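Local coordinates for protein glycerophosphodiester phosphodiesterase (Parabacteroides distasonis, PDB 3NO3) that belongs to the glycerophosphodiester phosphodiesterase family, folds as a TIM-type barrel and carries bound magnesium, at residues 22-31 with 87-98. Sequence-based numbering, arbitrary orientation. Where two conformers were deposited one is given.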
# COMPACT_ATOMS: atom_id res chain seq x y z
N ASN A 22 4.68 -5.38 -8.19
CA ASN A 22 5.32 -5.86 -6.94
C ASN A 22 6.75 -6.36 -7.12
O ASN A 22 7.16 -7.39 -6.57
CB ASN A 22 4.42 -6.92 -6.26
CG ASN A 22 3.25 -6.31 -5.50
OD1 ASN A 22 3.46 -5.41 -4.74
ND2 ASN A 22 2.03 -6.82 -5.68
N SER A 23 7.52 -5.62 -7.92
CA SER A 23 8.87 -6.02 -8.32
C SER A 23 9.89 -4.98 -7.85
O SER A 23 9.55 -3.85 -7.46
CB SER A 23 8.94 -6.18 -9.85
OG SER A 23 8.79 -4.96 -10.53
N ILE A 24 11.16 -5.36 -7.91
CA ILE A 24 12.27 -4.45 -7.66
C ILE A 24 12.22 -3.32 -8.70
O ILE A 24 12.29 -2.13 -8.34
CB ILE A 24 13.60 -5.20 -7.72
CG1 ILE A 24 13.68 -6.22 -6.55
CG2 ILE A 24 14.79 -4.17 -7.84
CD1 ILE A 24 13.67 -5.65 -5.12
N ARG A 25 11.97 -3.67 -9.97
CA ARG A 25 11.88 -2.70 -11.04
C ARG A 25 10.75 -1.69 -10.80
O ARG A 25 10.95 -0.52 -11.00
CB ARG A 25 11.71 -3.42 -12.38
CG ARG A 25 11.53 -2.58 -13.62
CD ARG A 25 12.71 -1.78 -14.09
NE ARG A 25 12.62 -1.56 -15.55
CZ ARG A 25 13.42 -0.78 -16.28
NH1 ARG A 25 13.24 -0.70 -17.59
NH2 ARG A 25 14.41 -0.07 -15.72
N SER A 26 9.58 -2.16 -10.33
CA SER A 26 8.44 -1.24 -10.12
C SER A 26 8.67 -0.26 -8.97
O SER A 26 8.28 0.91 -9.06
CB SER A 26 7.10 -1.98 -10.02
OG SER A 26 6.89 -2.67 -8.76
N LEU A 27 9.33 -0.74 -7.92
CA LEU A 27 9.76 0.09 -6.80
C LEU A 27 10.77 1.15 -7.30
O LEU A 27 10.63 2.32 -6.96
CB LEU A 27 10.39 -0.78 -5.72
CG LEU A 27 11.06 -0.08 -4.54
CD1 LEU A 27 10.07 0.74 -3.77
CD2 LEU A 27 11.75 -1.12 -3.70
N GLU A 28 11.75 0.71 -8.09
CA GLU A 28 12.77 1.63 -8.64
C GLU A 28 12.15 2.68 -9.55
O GLU A 28 12.47 3.87 -9.45
CB GLU A 28 13.83 0.86 -9.43
CG GLU A 28 14.75 -0.06 -8.59
CD GLU A 28 15.69 -0.94 -9.45
OE1 GLU A 28 15.41 -1.16 -10.66
OE2 GLU A 28 16.72 -1.42 -8.91
N ARG A 29 11.24 2.25 -10.41
CA ARG A 29 10.59 3.17 -11.32
C ARG A 29 9.65 4.16 -10.60
O ARG A 29 9.59 5.35 -10.99
CB ARG A 29 9.87 2.41 -12.44
CG ARG A 29 10.81 1.62 -13.35
CD ARG A 29 11.61 2.48 -14.36
NE ARG A 29 10.74 3.09 -15.35
CZ ARG A 29 10.45 4.38 -15.50
NH1 ARG A 29 11.01 5.35 -14.78
NH2 ARG A 29 9.57 4.71 -16.43
N ALA A 30 8.95 3.73 -9.56
CA ALA A 30 8.17 4.66 -8.69
C ALA A 30 9.04 5.78 -8.10
O ALA A 30 8.66 6.96 -8.13
CB ALA A 30 7.45 3.92 -7.57
N SER A 31 10.20 5.40 -7.60
CA SER A 31 11.23 6.36 -7.15
C SER A 31 11.72 7.25 -8.28
O SER A 31 11.81 8.47 -8.08
CB SER A 31 12.41 5.63 -6.50
OG SER A 31 13.47 6.53 -6.19
N GLN A 87 14.51 -8.34 0.77
CA GLN A 87 15.08 -7.80 -0.49
C GLN A 87 14.42 -6.49 -0.91
O GLN A 87 15.08 -5.53 -1.41
CB GLN A 87 14.93 -8.80 -1.63
CG GLN A 87 15.90 -10.00 -1.51
CD GLN A 87 15.46 -11.22 -2.26
OE1 GLN A 87 14.47 -11.21 -3.01
NE2 GLN A 87 16.23 -12.29 -2.11
N TYR A 88 13.11 -6.44 -0.75
CA TYR A 88 12.31 -5.26 -1.16
C TYR A 88 12.74 -4.07 -0.33
O TYR A 88 13.00 -2.98 -0.88
CB TYR A 88 10.79 -5.51 -1.03
CG TYR A 88 9.97 -4.95 -2.18
CD1 TYR A 88 9.98 -5.57 -3.42
CD2 TYR A 88 9.20 -3.80 -2.04
CE1 TYR A 88 9.25 -5.08 -4.51
CE2 TYR A 88 8.45 -3.31 -3.12
CZ TYR A 88 8.47 -3.96 -4.34
OH TYR A 88 7.77 -3.43 -5.41
N LEU A 89 12.88 -4.30 0.98
CA LEU A 89 13.31 -3.27 1.90
C LEU A 89 14.78 -2.89 1.76
O LEU A 89 15.10 -1.71 1.94
CB LEU A 89 13.00 -3.69 3.35
CG LEU A 89 11.49 -3.89 3.57
CD1 LEU A 89 11.24 -4.25 5.02
CD2 LEU A 89 10.61 -2.69 3.12
N LYS A 90 15.67 -3.83 1.43
CA LYS A 90 17.07 -3.49 1.21
C LYS A 90 17.16 -2.50 0.04
O LYS A 90 17.91 -1.52 0.08
CB LYS A 90 17.89 -4.77 0.96
CG LYS A 90 19.40 -4.59 0.67
CD LYS A 90 20.14 -5.95 0.70
CE LYS A 90 21.59 -5.88 0.19
NZ LYS A 90 21.72 -5.42 -1.23
N ARG A 91 16.38 -2.75 -1.02
CA ARG A 91 16.39 -1.83 -2.18
C ARG A 91 15.76 -0.47 -1.82
O ARG A 91 16.31 0.57 -2.14
CB ARG A 91 15.66 -2.48 -3.38
CG ARG A 91 15.75 -1.67 -4.72
CD ARG A 91 17.13 -1.67 -5.29
NE ARG A 91 17.33 -0.70 -6.36
CZ ARG A 91 17.72 0.57 -6.20
NH1 ARG A 91 17.93 1.14 -5.01
NH2 ARG A 91 17.90 1.32 -7.29
N ALA A 92 14.63 -0.52 -1.11
CA ALA A 92 13.91 0.69 -0.69
C ALA A 92 14.73 1.59 0.20
O ALA A 92 14.64 2.83 0.09
CB ALA A 92 12.60 0.33 -0.02
N LYS A 93 15.58 0.99 1.03
CA LYS A 93 16.48 1.79 1.86
C LYS A 93 17.38 2.76 1.09
O LYS A 93 17.60 3.87 1.56
CB LYS A 93 17.35 0.90 2.76
CG LYS A 93 18.20 1.67 3.82
CD LYS A 93 17.30 2.34 4.87
CE LYS A 93 18.09 2.95 6.01
NZ LYS A 93 17.19 3.78 6.89
N LYS A 94 17.89 2.35 -0.07
CA LYS A 94 18.70 3.24 -0.90
C LYS A 94 17.89 4.29 -1.70
O LYS A 94 18.48 5.24 -2.23
CB LYS A 94 19.51 2.44 -1.89
CG LYS A 94 20.39 1.32 -1.34
CD LYS A 94 21.21 0.74 -2.51
CE LYS A 94 21.58 -0.71 -2.35
NZ LYS A 94 20.53 -1.64 -2.91
N LEU A 95 16.56 4.11 -1.80
CA LEU A 95 15.66 5.02 -2.51
C LEU A 95 15.02 5.99 -1.52
O LEU A 95 13.91 5.75 -0.99
CB LEU A 95 14.60 4.22 -3.27
CG LEU A 95 15.10 3.23 -4.34
CD1 LEU A 95 13.92 2.35 -4.75
CD2 LEU A 95 15.74 3.93 -5.53
N LYS A 96 15.72 7.10 -1.26
CA LYS A 96 15.42 7.96 -0.11
C LYS A 96 14.15 8.83 -0.22
O LYS A 96 13.53 9.18 0.78
CB LYS A 96 16.63 8.88 0.19
CG LYS A 96 17.95 8.13 0.53
CD LYS A 96 17.83 7.24 1.77
CE LYS A 96 19.21 6.58 2.13
NZ LYS A 96 19.13 5.71 3.36
N ASN A 97 13.79 9.16 -1.43
CA ASN A 97 12.66 10.04 -1.70
C ASN A 97 11.25 9.43 -1.50
O ASN A 97 10.27 10.16 -1.61
CB ASN A 97 12.79 10.54 -3.17
CG ASN A 97 12.71 9.36 -4.22
OD1 ASN A 97 13.02 8.18 -3.87
ND2 ASN A 97 12.35 9.69 -5.48
N ILE A 98 11.12 8.13 -1.25
CA ILE A 98 9.81 7.50 -1.42
C ILE A 98 9.28 6.83 -0.15
O ILE A 98 10.01 6.24 0.61
CB ILE A 98 9.83 6.57 -2.64
CG1 ILE A 98 8.42 6.34 -3.20
CG2 ILE A 98 10.56 5.27 -2.36
CD1 ILE A 98 8.45 6.15 -4.70
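Leu27 of helix 24-31 reaches toward helix 87-94 and lies between the two helices, the side chain of 22-31 that the other segment buries most. Its CB lies 3.7 Å from Tyr88 OH. CG, anti to the backbone N, packs on Leu95 CD1. From there CD2 runs on over one face of the Tyr88 ring, a CH-pi contact with the methyl 4.2 Å from the ring centroid and shifted toward the rim; it also presses on the helix backbone at Tyr88 O (3.6 Å) and touches Ala92 CB. The ring's hydroxyl ends at the start of helix 24-31, where Tyr88 OH lies 2.7 Å from Ser23 O, close enough for a weak hydrogen bond, though its proton could go to another acceptor. This is the turn closed by the Ser23-Ser26 capping box, whose Ser26 OG also bonds Arg11 O. Ile24 CD1 adds an apolar contact at Tyr88 CD1.

On the more exposed side, Glu28 and Arg91 cross at about a right angle in a salt bridge. Glu28 OE2 offers its anti lone pair to Arg91 NE at 2.7 Å in a nearly straight bond (174°) within the guanidinium plane, while the carboxylate plane is turned 74° from it. Arg91 NH2 adds only a weak bond to the same oxygen.

Further along, Asn97 ND2 donates to Ser31 O at 2.9 Å, and Ser31 OG sits 2.9 Å from Asn97 OD1, so one amide engages both backbone and side chain. Ile98 CD1 packs against Ala30 CB (3.8 Å). The helices run nearly parallel, 20° apart, and Leu27 and Ala92 also touch strands 37-44 and 99-104 respectively: neighbouring outer helices packed over parallel strands, as in a TIM barrel.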